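Long-range contacts in GRAM domain-containing protein 1A (Mus musculus, PDB 6GQF), which carries cholesterol without vesicles from the plasma membrane to the endoplasmic reticulum, represented here by its sterol-binding VASt (ASTER) domain with 25-hydroxycholesterol bound: residues G39-N44 / R161-S166; S45-G50 / H196-L201; V77-W82 / Q90-T95. All blocks are in the same frame, centred on the assembly; numbering follows the deposited sequence.

All three contacts involve the antiparallel sheet of the VASt domain. Interactions 1 and 2 are neighbours: they share strand 40-47, one of the two outermost strands, and meet where Ser45 pairs with Leu162 and where Leu162 packs on Leu201. Interaction 3 lies at the other outermost strand, 77-79, with its centre about 22 Å from the centres of both others. Interaction 1 is partly buried, a ladder of backbone bonds with Ile43 and Val164 packed on one face and Asn44 beside Arg163 on the other. Interaction 2 is buried and made mainly by side chains, strand against helix. Interaction 3 is a surface contact, in which a hairpin gives up regular pairing for serine and tryptophan contacts.

Interaction 1 of 3, residues G39-N44 / R161-S166; sequences GRLLIN and RLRVSS
Leu42 and Ile43 both face Val164, a classic beta bulge in the antiparallel pairing of strands 40-47 and 159-170. The carbonyl O of Val164 takes two donors, Leu42 N at 2.7 Å and Ile43 N at 3.1 Å, and the register slips by one residue. Val164 N answers to Ile43 O. Before the bulge on strand 40-47, Arg40 and Ser166 exchange a pair of backbone bonds, while Gly39 also faces Ser166 in a second bulge of the same type.

The sheet has two different faces here. Ile43 and Val164 lie side by side, with Ile43 CD1 3.9 Å from Val164 CG2, and both touch Phe194 of the long C-terminal helix. On that face Leu42 CD2 also packs against Ser166 CB, and Ser166 OG is hydrogen-bonded to His148, a residue of the sterol pocket.

The other face carries Arg163, best followed outward. Its CB sits near Ile43 O, and its CG is 3.4 Å from Asn44 OD1. The chain then bends at chi3 (71°), the torsion that places NE, and beyond it Leu41 CD1 lies over one face of the guanidinium, offset toward the rim and 3.9 Å from NH2. NH1 passes 3.5 Å from Asn44 ND2, and NH2 ends in a salt bridge with Asp36.

Asn44 has a second arginine beside it. Arg161 NH1 gives a hydrogen bond to Asn44 OD1 at 3.0 Å; the oxygen lies near the guanidinium plane, but the nitrogen stands above the amide plane, 42° out of it.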
loop_
_atom_site.group_PDB
_atom_site.type_symbol
_atom_site.label_atom_id
_atom_site.label_comp_id
_atom_site.label_asym_id
_atom_site.label_seq_id
_atom_site.Cartn_x
_atom_site.Cartn_y
_atom_site.Cartn_z
ATOM N N GLY A 39 -11.907 -0.417 -7.595
ATOM C CA GLY A 39 -12.231 -0.768 -6.223
ATOM C C GLY A 39 -12.688 0.450 -5.445
ATOM O O GLY A 39 -13.891 0.673 -5.298
ATOM N N ARG A 40 -11.732 1.233 -4.947
ATOM C CA ARG A 40 -12.034 2.486 -4.260
ATOM C C ARG A 40 -10.867 3.461 -4.366
ATOM O O ARG A 40 -9.723 3.055 -4.585
ATOM C CB ARG A 40 -12.360 2.243 -2.784
ATOM C CG ARG A 40 -13.612 1.426 -2.542
ATOM C CD ARG A 40 -13.937 1.306 -1.067
ATOM N NE ARG A 40 -15.057 0.392 -0.851
ATOM C CZ ARG A 40 -15.533 0.056 0.344
ATOM N NH1 ARG A 40 -14.993 0.558 1.446
ATOM N NH2 ARG A 40 -16.553 -0.787 0.437
ATOM N N LEU A 41 -11.174 4.747 -4.210
ATOM C CA LEU A 41 -10.164 5.798 -4.166
ATOM C C LEU A 41 -9.879 6.136 -2.711
ATOM O O LEU A 41 -10.687 6.786 -2.054
ATOM C CB LEU A 41 -10.633 7.043 -4.927
ATOM C CG LEU A 41 -9.690 8.251 -4.930
ATOM C CD1 LEU A 41 -8.408 7.946 -5.696
ATOM C CD2 LEU A 41 -10.389 9.466 -5.515
ATOM N N LEU A 42 -8.730 5.695 -2.209
ATOM C CA LEU A 42 -8.433 5.795 -0.786
ATOM C C LEU A 42 -7.873 7.165 -0.423
ATOM O O LEU A 42 -8.282 7.770 0.568
ATOM C CB LEU A 42 -7.444 4.697 -0.367
ATOM C CG LEU A 42 -7.948 3.246 -0.309
ATOM C CD1 LEU A 42 -9.112 3.098 0.652
ATOM C CD2 LEU A 42 -8.340 2.719 -1.678
ATOM N N ILE A 43 -6.938 7.651 -1.233
ATOM C CA ILE A 43 -6.284 8.927 -0.973
ATOM C C ILE A 43 -6.298 9.804 -2.214
ATOM O O ILE A 43 -6.139 9.321 -3.332
ATOM C CB ILE A 43 -4.829 8.727 -0.514
ATOM C CG1 ILE A 43 -4.793 7.948 0.804
ATOM C CG2 ILE A 43 -4.124 10.071 -0.350
ATOM C CD1 ILE A 43 -3.399 7.488 1.211
ATOM N N ASN A 44 -6.495 11.100 -1.997
ATOM C CA ASN A 44 -6.413 12.092 -3.057
ATOM C C ASN A 44 -6.100 13.450 -2.436
ATOM O O ASN A 44 -6.974 14.303 -2.307
ATOM C CB ASN A 44 -7.713 12.140 -3.862
ATOM C CG ASN A 44 -7.610 13.027 -5.085
ATOM O OD1 ASN A 44 -6.521 13.274 -5.598
ATOM N ND2 ASN A 44 -8.750 13.508 -5.562
ATOM N N ARG A 161 0.784 16.159 -5.875
ATOM C CA ARG A 161 -0.447 15.452 -5.534
ATOM C C ARG A 161 -0.152 13.979 -5.276
ATOM O O ARG A 161 0.807 13.424 -5.815
ATOM C CB ARG A 161 -1.486 15.592 -6.652
ATOM C CG ARG A 161 -2.770 14.792 -6.413
ATOM C CD ARG A 161 -3.762 14.956 -7.549
ATOM N NE ARG A 161 -4.212 16.338 -7.696
ATOM C CZ ARG A 161 -5.242 16.879 -7.048
ATOM N NH1 ARG A 161 -5.955 16.166 -6.182
ATOM N NH2 ARG A 161 -5.558 18.147 -7.265
ATOM N N LEU A 162 -0.984 13.355 -4.447
ATOM C CA LEU A 162 -0.890 11.927 -4.171
ATOM C C LEU A 162 -2.257 11.266 -4.346
ATOM O O LEU A 162 -3.240 11.696 -3.741
ATOM C CB LEU A 162 -0.353 11.690 -2.754
ATOM C CG LEU A 162 -0.241 10.241 -2.267
ATOM C CD1 LEU A 162 0.680 9.427 -3.144
ATOM C CD2 LEU A 162 0.258 10.203 -0.838
ATOM N N ARG A 163 -2.316 10.241 -5.193
ATOM C CA ARG A 163 -3.519 9.429 -5.356
ATOM C C ARG A 163 -3.236 7.969 -5.011
ATOM O O ARG A 163 -2.193 7.427 -5.376
ATOM C CB ARG A 163 -4.059 9.527 -6.786
ATOM C CG ARG A 163 -4.721 10.844 -7.110
ATOM C CD ARG A 163 -5.069 10.941 -8.587
ATOM N NE ARG A 163 -6.167 10.056 -8.977
ATOM C CZ ARG A 163 -7.460 10.358 -8.865
ATOM N NH1 ARG A 163 -7.844 11.523 -8.355
ATOM N NH2 ARG A 163 -8.377 9.485 -9.257
ATOM N N VAL A 164 -4.168 7.341 -4.301
ATOM C CA VAL A 164 -4.084 5.915 -4.022
ATOM C C VAL A 164 -5.441 5.255 -4.210
ATOM O O VAL A 164 -6.400 5.555 -3.498
ATOM C CB VAL A 164 -3.583 5.632 -2.596
ATOM C CG1 VAL A 164 -3.424 4.125 -2.378
ATOM C CG2 VAL A 164 -2.266 6.353 -2.337
ATOM N N SER A 165 -5.508 4.360 -5.186
ATOM C CA SER A 165 -6.684 3.539 -5.407
ATOM C C SER A 165 -6.311 2.091 -5.145
ATOM O O SER A 165 -5.142 1.719 -5.238
ATOM C CB SER A 165 -7.210 3.712 -6.830
ATOM O OG SER A 165 -6.194 3.410 -7.768
ATOM N N SER A 166 -7.308 1.281 -4.809
ATOM C CA SER A 166 -7.080 -0.120 -4.485
ATOM C C SER A 166 -8.167 -0.985 -5.097
ATOM O O SER A 166 -9.153 -0.475 -5.622
ATOM C CB SER A 166 -7.036 -0.313 -2.972
ATOM O OG SER A 166 -6.085 0.586 -2.412
#

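Interaction 2 of 3, residues S45-G50 / H196-L201; sequences SVFHMG and HLDREL
Asp198 sets CG anti to its backbone N (chi1 -174°), and Ser45 holds OG beside its own backbone N (chi1 -55°); the two side chains thus reach across from helix 176-202 to strand 40-47. Ser45 OG donates to Asp198 OD1 at 2.9 Å, meeting the carboxylate on its syn side and somewhat out of its plane.

The same oxygen has a second neighbour. Phe47 brings its CZ to 3.2 Å from Asp198 OD1. OD1 lies at the ring edge, near its plane, and the carboxylate plane is turned 82° from the ring's. Next along the ring, CE1 packs 3.6 Å from Leu201 CB, and CZ is almost as near to that carbon; the side chains of Phe47 and Leu201 cross at about a right angle. Met49 follows with its chain bent at chi3, which puts CE 3.6 Å from Leu201 O.

This is where the C-terminal helix lies against the end of the edge strand, in keeping with the helix-grip arrangement of the Bet v 1-like clan. Around it, Leu201 also rests on Phe64 of helix 63-71 and Met57 of helix 51-58, and Met49 touches Leu54 and Met57.

The chemistry is graded: a hydroxyl and an acid at one end give way to apolar packing at the other. Aromatic C-H groups at a ring edge carry slight positive charge, so Phe47 would probably complement the Asp198 carboxylate weakly, alongside the stronger bond from Ser45.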
loop_
_atom_site.group_PDB
_atom_site.type_symbol
_atom_site.label_atom_id
_atom_site.label_comp_id
_atom_site.label_asym_id
_atom_site.label_seq_id
_atom_site.Cartn_x
_atom_site.Cartn_y
_atom_site.Cartn_z
ATOM N N SER A 45 -4.845 13.623 -2.035
ATOM C CA SER A 45 -4.412 14.814 -1.324
ATOM C C SER A 45 -3.328 15.569 -2.082
ATOM O O SER A 45 -2.605 14.992 -2.892
ATOM C CB SER A 45 -3.903 14.425 0.063
ATOM O OG SER A 45 -4.893 13.693 0.766
ATOM N N VAL A 46 -3.226 16.866 -1.813
ATOM C CA VAL A 46 -2.142 17.676 -2.349
ATOM C C VAL A 46 -1.252 18.118 -1.199
ATOM O O VAL A 46 -1.728 18.662 -0.204
ATOM C CB VAL A 46 -2.663 18.905 -3.122
ATOM C CG1 VAL A 46 -1.501 19.756 -3.609
ATOM C CG2 VAL A 46 -3.523 18.468 -4.306
ATOM N N PHE A 47 0.043 17.862 -1.344
ATOM C CA PHE A 47 1.019 18.197 -0.320
ATOM C C PHE A 47 1.984 19.251 -0.828
ATOM O O PHE A 47 2.277 19.315 -2.022
ATOM C CB PHE A 47 1.786 16.949 0.115
ATOM C CG PHE A 47 0.928 15.925 0.789
ATOM C CD1 PHE A 47 0.688 15.995 2.148
ATOM C CD2 PHE A 47 0.353 14.897 0.061
ATOM C CE1 PHE A 47 -0.105 15.060 2.771
ATOM C CE2 PHE A 47 -0.442 13.959 0.679
ATOM C CZ PHE A 47 -0.672 14.039 2.036
ATOM N N HIS A 48 2.480 20.073 0.091
ATOM C CA HIS A 48 3.475 21.084 -0.238
ATOM C C HIS A 48 4.879 20.506 -0.082
ATOM O O HIS A 48 5.787 21.160 0.431
ATOM C CB HIS A 48 3.291 22.323 0.641
ATOM C CG HIS A 48 2.142 23.190 0.226
ATOM N ND1 HIS A 48 1.204 23.661 1.119
ATOM C CD2 HIS A 48 1.783 23.673 -0.987
ATOM C CE1 HIS A 48 0.316 24.397 0.472
ATOM N NE2 HIS A 48 0.644 24.418 -0.806
ATOM N N MET A 49 5.035 19.264 -0.527
ATOM C CA MET A 49 6.332 18.612 -0.602
ATOM C C MET A 49 6.590 18.268 -2.055
ATOM O O MET A 49 5.656 17.971 -2.801
ATOM C CB MET A 49 6.366 17.360 0.276
ATOM C CG MET A 49 6.243 17.661 1.762
ATOM S SD MET A 49 6.048 16.198 2.795
ATOM C CE MET A 49 4.377 15.711 2.367
ATOM N N GLY A 50 7.850 18.330 -2.467
ATOM C CA GLY A 50 8.207 17.979 -3.827
ATOM C C GLY A 50 7.830 16.542 -4.129
ATOM O O GLY A 50 7.763 15.707 -3.225
ATOM N N HIS A 196 -4.634 6.832 7.850
ATOM C CA HIS A 196 -3.566 7.165 8.791
ATOM C C HIS A 196 -2.287 7.548 8.054
ATOM O O HIS A 196 -1.502 8.364 8.537
ATOM C CB HIS A 196 -3.290 5.992 9.733
ATOM C CG HIS A 196 -4.282 5.866 10.847
ATOM N ND1 HIS A 196 -4.236 4.845 11.772
ATOM C CD2 HIS A 196 -5.344 6.635 11.187
ATOM C CE1 HIS A 196 -5.227 4.989 12.632
ATOM N NE2 HIS A 196 -5.915 6.066 12.301
ATOM N N LEU A 197 -2.074 6.952 6.886
ATOM C CA LEU A 197 -0.913 7.278 6.069
ATOM C C LEU A 197 -1.024 8.701 5.536
ATOM O O LEU A 197 -0.022 9.404 5.405
ATOM C CB LEU A 197 -0.771 6.286 4.909
ATOM C CG LEU A 197 0.264 6.623 3.823
ATOM C CD1 LEU A 197 1.693 6.635 4.369
ATOM C CD2 LEU A 197 0.140 5.653 2.659
ATOM N N ASP A 198 -2.249 9.115 5.226
ATOM C CA ASP A 198 -2.508 10.456 4.709
ATOM C C ASP A 198 -2.290 11.502 5.799
ATOM O O ASP A 198 -1.771 12.587 5.537
ATOM C CB ASP A 198 -3.935 10.546 4.159
ATOM C CG ASP A 198 -4.221 11.869 3.476
ATOM O OD1 ASP A 198 -3.325 12.389 2.779
ATOM O OD2 ASP A 198 -5.347 12.385 3.634
ATOM N N ARG A 199 -2.681 11.159 7.024
ATOM C CA ARG A 199 -2.548 12.062 8.159
ATOM C C ARG A 199 -1.084 12.272 8.558
ATOM O O ARG A 199 -0.700 13.366 8.969
ATOM C CB ARG A 199 -3.350 11.529 9.349
ATOM C CG ARG A 199 -3.054 12.237 10.663
ATOM C CD ARG A 199 -4.029 11.834 11.759
ATOM N NE ARG A 199 -5.299 12.551 11.665
ATOM C CZ ARG A 199 -6.274 12.459 12.564
ATOM N NH1 ARG A 199 -6.132 11.679 13.629
ATOM N NH2 ARG A 199 -7.394 13.148 12.396
ATOM N N GLU A 200 -0.270 11.229 8.436
ATOM C CA GLU A 200 1.130 11.307 8.848
ATOM C C GLU A 200 1.972 12.098 7.853
ATOM O O GLU A 200 2.967 12.722 8.228
ATOM C CB GLU A 200 1.711 9.903 9.026
ATOM C CG GLU A 200 1.237 9.201 10.293
ATOM C CD GLU A 200 1.635 9.944 11.556
ATOM O OE1 GLU A 200 2.790 10.419 11.626
ATOM O OE2 GLU A 200 0.792 10.061 12.473
ATOM N N LEU A 201 1.579 12.061 6.585
ATOM C CA LEU A 201 2.230 12.868 5.562
ATOM C C LEU A 201 1.834 14.327 5.732
ATOM O O LEU A 201 2.622 15.235 5.462
ATOM C CB LEU A 201 1.856 12.377 4.160
ATOM C CG LEU A 201 2.568 11.129 3.634
ATOM C CD1 LEU A 201 1.995 10.749 2.287
ATOM C CD2 LEU A 201 4.063 11.361 3.513
#

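Interaction 3 of 3, residues V77-W82 / Q90-T95; sequences VTLSPW and QRRVLT
Thr78 and Thr95 pair at the end of an antiparallel hairpin away from its turn, on the surface, where the short strand 77-79 borders strand 90-99. Thr78 N reaches Thr95 O at 3.0 Å and Thr95 N returns to Thr78 O, while the two side chains lie side by side. Leu79 CD2 packs 3.5 Å from Leu94 CD2.

Regular pairing then fades. The bond from Ser80 N to Val93 O is weak, and a side chain takes over: Val93 N points at Ser80 OG, 3.2 Å away and nearly straight at 173°. That hydroxyl in turn donates to Pro81 O, so Ser80 OG links the departing chain to the strand.

Trp82 finishes the contact. Arg92 CG stands 3.6 Å from the centroid of the six-membered ring, only 5° off its normal, a CH-pi contact. CD lies over the same indole toward its rim, and the guanidinium plane runs 15° from that of the ring. An alanine in place of Trp82 would probably leave the aliphatic part of Arg92 without its aromatic cover, open a gap beside the strand and deprive Phe59 O of its indole N-H partner.

Beyond the hairpin, Arg92 NH2 bonds Gln115 on strand 108-119, the next in the sheet. Trp82 touches Leu117 of that strand, and its NE1 bonds Phe59 O, just past helix 51-58.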
loop_
_atom_site.group_PDB
_atom_site.type_symbol
_atom_site.label_atom_id
_atom_site.label_comp_id
_atom_site.label_asym_id
_atom_site.label_seq_id
_atom_site.Cartn_x
_atom_site.Cartn_y
_atom_site.Cartn_z
ATOM N N VAL A 77 9.822 -6.043 9.952
ATOM C CA VAL A 77 9.815 -5.297 8.698
ATOM C C VAL A 77 11.154 -5.422 7.991
ATOM O O VAL A 77 12.197 -5.075 8.544
ATOM C CB VAL A 77 9.505 -3.807 8.915
ATOM C CG1 VAL A 77 9.647 -3.029 7.606
ATOM C CG2 VAL A 77 8.109 -3.639 9.476
ATOM N N THR A 78 11.109 -5.906 6.756
ATOM C CA THR A 78 12.314 -6.107 5.967
ATOM C C THR A 78 12.127 -5.576 4.556
ATOM O O THR A 78 11.219 -5.992 3.834
ATOM C CB THR A 78 12.699 -7.591 5.895
ATOM O OG1 THR A 78 12.624 -8.174 7.201
ATOM C CG2 THR A 78 14.094 -7.740 5.358
ATOM N N LEU A 79 13.008 -4.660 4.174
ATOM C CA LEU A 79 12.947 -4.016 2.873
ATOM C C LEU A 79 14.072 -4.503 1.967
ATOM O O LEU A 79 15.123 -4.921 2.447
ATOM C CB LEU A 79 13.033 -2.495 3.035
ATOM C CG LEU A 79 11.834 -1.668 2.570
ATOM C CD1 LEU A 79 11.479 -1.988 1.119
ATOM C CD2 LEU A 79 10.642 -1.871 3.496
ATOM N N SER A 80 13.845 -4.447 0.659
ATOM C CA SER A 80 14.893 -4.727 -0.314
ATOM C C SER A 80 15.136 -3.490 -1.171
ATOM O O SER A 80 14.227 -2.683 -1.375
ATOM C CB SER A 80 14.519 -5.912 -1.201
ATOM O OG SER A 80 13.676 -5.505 -2.265
ATOM N N PRO A 81 16.369 -3.332 -1.671
ATOM C CA PRO A 81 16.616 -2.224 -2.595
ATOM C C PRO A 81 15.878 -2.452 -3.910
ATOM O O PRO A 81 15.495 -3.587 -4.199
ATOM C CB PRO A 81 18.137 -2.252 -2.780
ATOM C CG PRO A 81 18.528 -3.661 -2.500
ATOM C CD PRO A 81 17.573 -4.152 -1.450
ATOM N N TRP A 82 15.659 -1.392 -4.680
ATOM C CA TRP A 82 15.028 -1.526 -5.988
ATOM C C TRP A 82 15.937 -2.266 -6.959
ATOM O O TRP A 82 17.155 -2.101 -6.933
ATOM C CB TRP A 82 14.669 -0.152 -6.557
ATOM C CG TRP A 82 13.610 0.544 -5.769
ATOM C CD1 TRP A 82 13.798 1.439 -4.760
ATOM C CD2 TRP A 82 12.193 0.395 -5.915
ATOM N NE1 TRP A 82 12.587 1.861 -4.270
ATOM C CE2 TRP A 82 11.587 1.234 -4.962
ATOM C CE3 TRP A 82 11.381 -0.368 -6.759
ATOM C CZ2 TRP A 82 10.204 1.333 -4.831
ATOM C CZ3 TRP A 82 10.010 -0.267 -6.627
ATOM C CH2 TRP A 82 9.436 0.578 -5.670
ATOM N N GLN A 90 11.241 -0.486 -12.154
ATOM C CA GLN A 90 12.052 -1.103 -11.108
ATOM C C GLN A 90 11.130 -1.925 -10.213
ATOM O O GLN A 90 9.913 -1.753 -10.260
ATOM C CB GLN A 90 12.801 -0.043 -10.290
ATOM C CG GLN A 90 13.559 0.986 -11.130
ATOM C CD GLN A 90 14.209 2.076 -10.289
ATOM O OE1 GLN A 90 13.869 3.256 -10.411
ATOM N NE2 GLN A 90 15.154 1.686 -9.440
ATOM N N ARG A 91 11.705 -2.819 -9.410
ATOM C CA ARG A 91 10.916 -3.663 -8.511
ATOM C C ARG A 91 11.630 -3.895 -7.190
ATOM O O ARG A 91 12.847 -4.054 -7.144
ATOM C CB ARG A 91 10.597 -5.018 -9.157
ATOM C CG ARG A 91 9.809 -4.922 -10.457
ATOM C CD ARG A 91 9.537 -6.288 -11.081
ATOM N NE ARG A 91 8.587 -7.080 -10.296
ATOM C CZ ARG A 91 8.841 -8.260 -9.728
ATOM N NH1 ARG A 91 10.032 -8.846 -9.836
ATOM N NH2 ARG A 91 7.881 -8.867 -9.046
ATOM N N ARG A 92 10.855 -3.903 -6.115
ATOM C CA ARG A 92 11.347 -4.334 -4.817
ATOM C C ARG A 92 10.277 -5.186 -4.160
ATOM O O ARG A 92 9.160 -5.304 -4.671
ATOM C CB ARG A 92 11.717 -3.142 -3.925
ATOM C CG ARG A 92 10.548 -2.260 -3.499
ATOM C CD ARG A 92 10.968 -1.225 -2.457
ATOM N NE ARG A 92 9.833 -0.422 -2.005
ATOM C CZ ARG A 92 9.877 0.460 -1.008
ATOM N NH1 ARG A 92 11.005 0.668 -0.343
ATOM N NH2 ARG A 92 8.789 1.137 -0.670
ATOM N N VAL A 93 10.633 -5.787 -3.031
ATOM C CA VAL A 93 9.700 -6.586 -2.254
ATOM C C VAL A 93 9.837 -6.256 -0.773
ATOM O O VAL A 93 10.933 -5.974 -0.286
ATOM C CB VAL A 93 9.920 -8.101 -2.470
ATOM C CG1 VAL A 93 9.351 -8.536 -3.808
ATOM C CG2 VAL A 93 11.402 -8.460 -2.371
ATOM N N LEU A 94 8.706 -6.278 -0.075
ATOM C CA LEU A 94 8.655 -6.005 1.357
ATOM C C LEU A 94 8.042 -7.191 2.071
ATOM O O LEU A 94 7.293 -7.965 1.474
ATOM C CB LEU A 94 7.829 -4.748 1.660
ATOM C CG LEU A 94 8.232 -3.430 0.996
ATOM C CD1 LEU A 94 7.809 -3.352 -0.474
ATOM C CD2 LEU A 94 7.652 -2.270 1.787
ATOM N N THR A 95 8.353 -7.331 3.351
ATOM C CA THR A 95 7.646 -8.280 4.183
ATOM C C THR A 95 7.546 -7.721 5.587
ATOM O O THR A 95 8.440 -7.009 6.043
ATOM C CB THR A 95 8.328 -9.660 4.210
ATOM O OG1 THR A 95 7.579 -10.543 5.052
ATOM C CG2 THR A 95 9.761 -9.559 4.723
#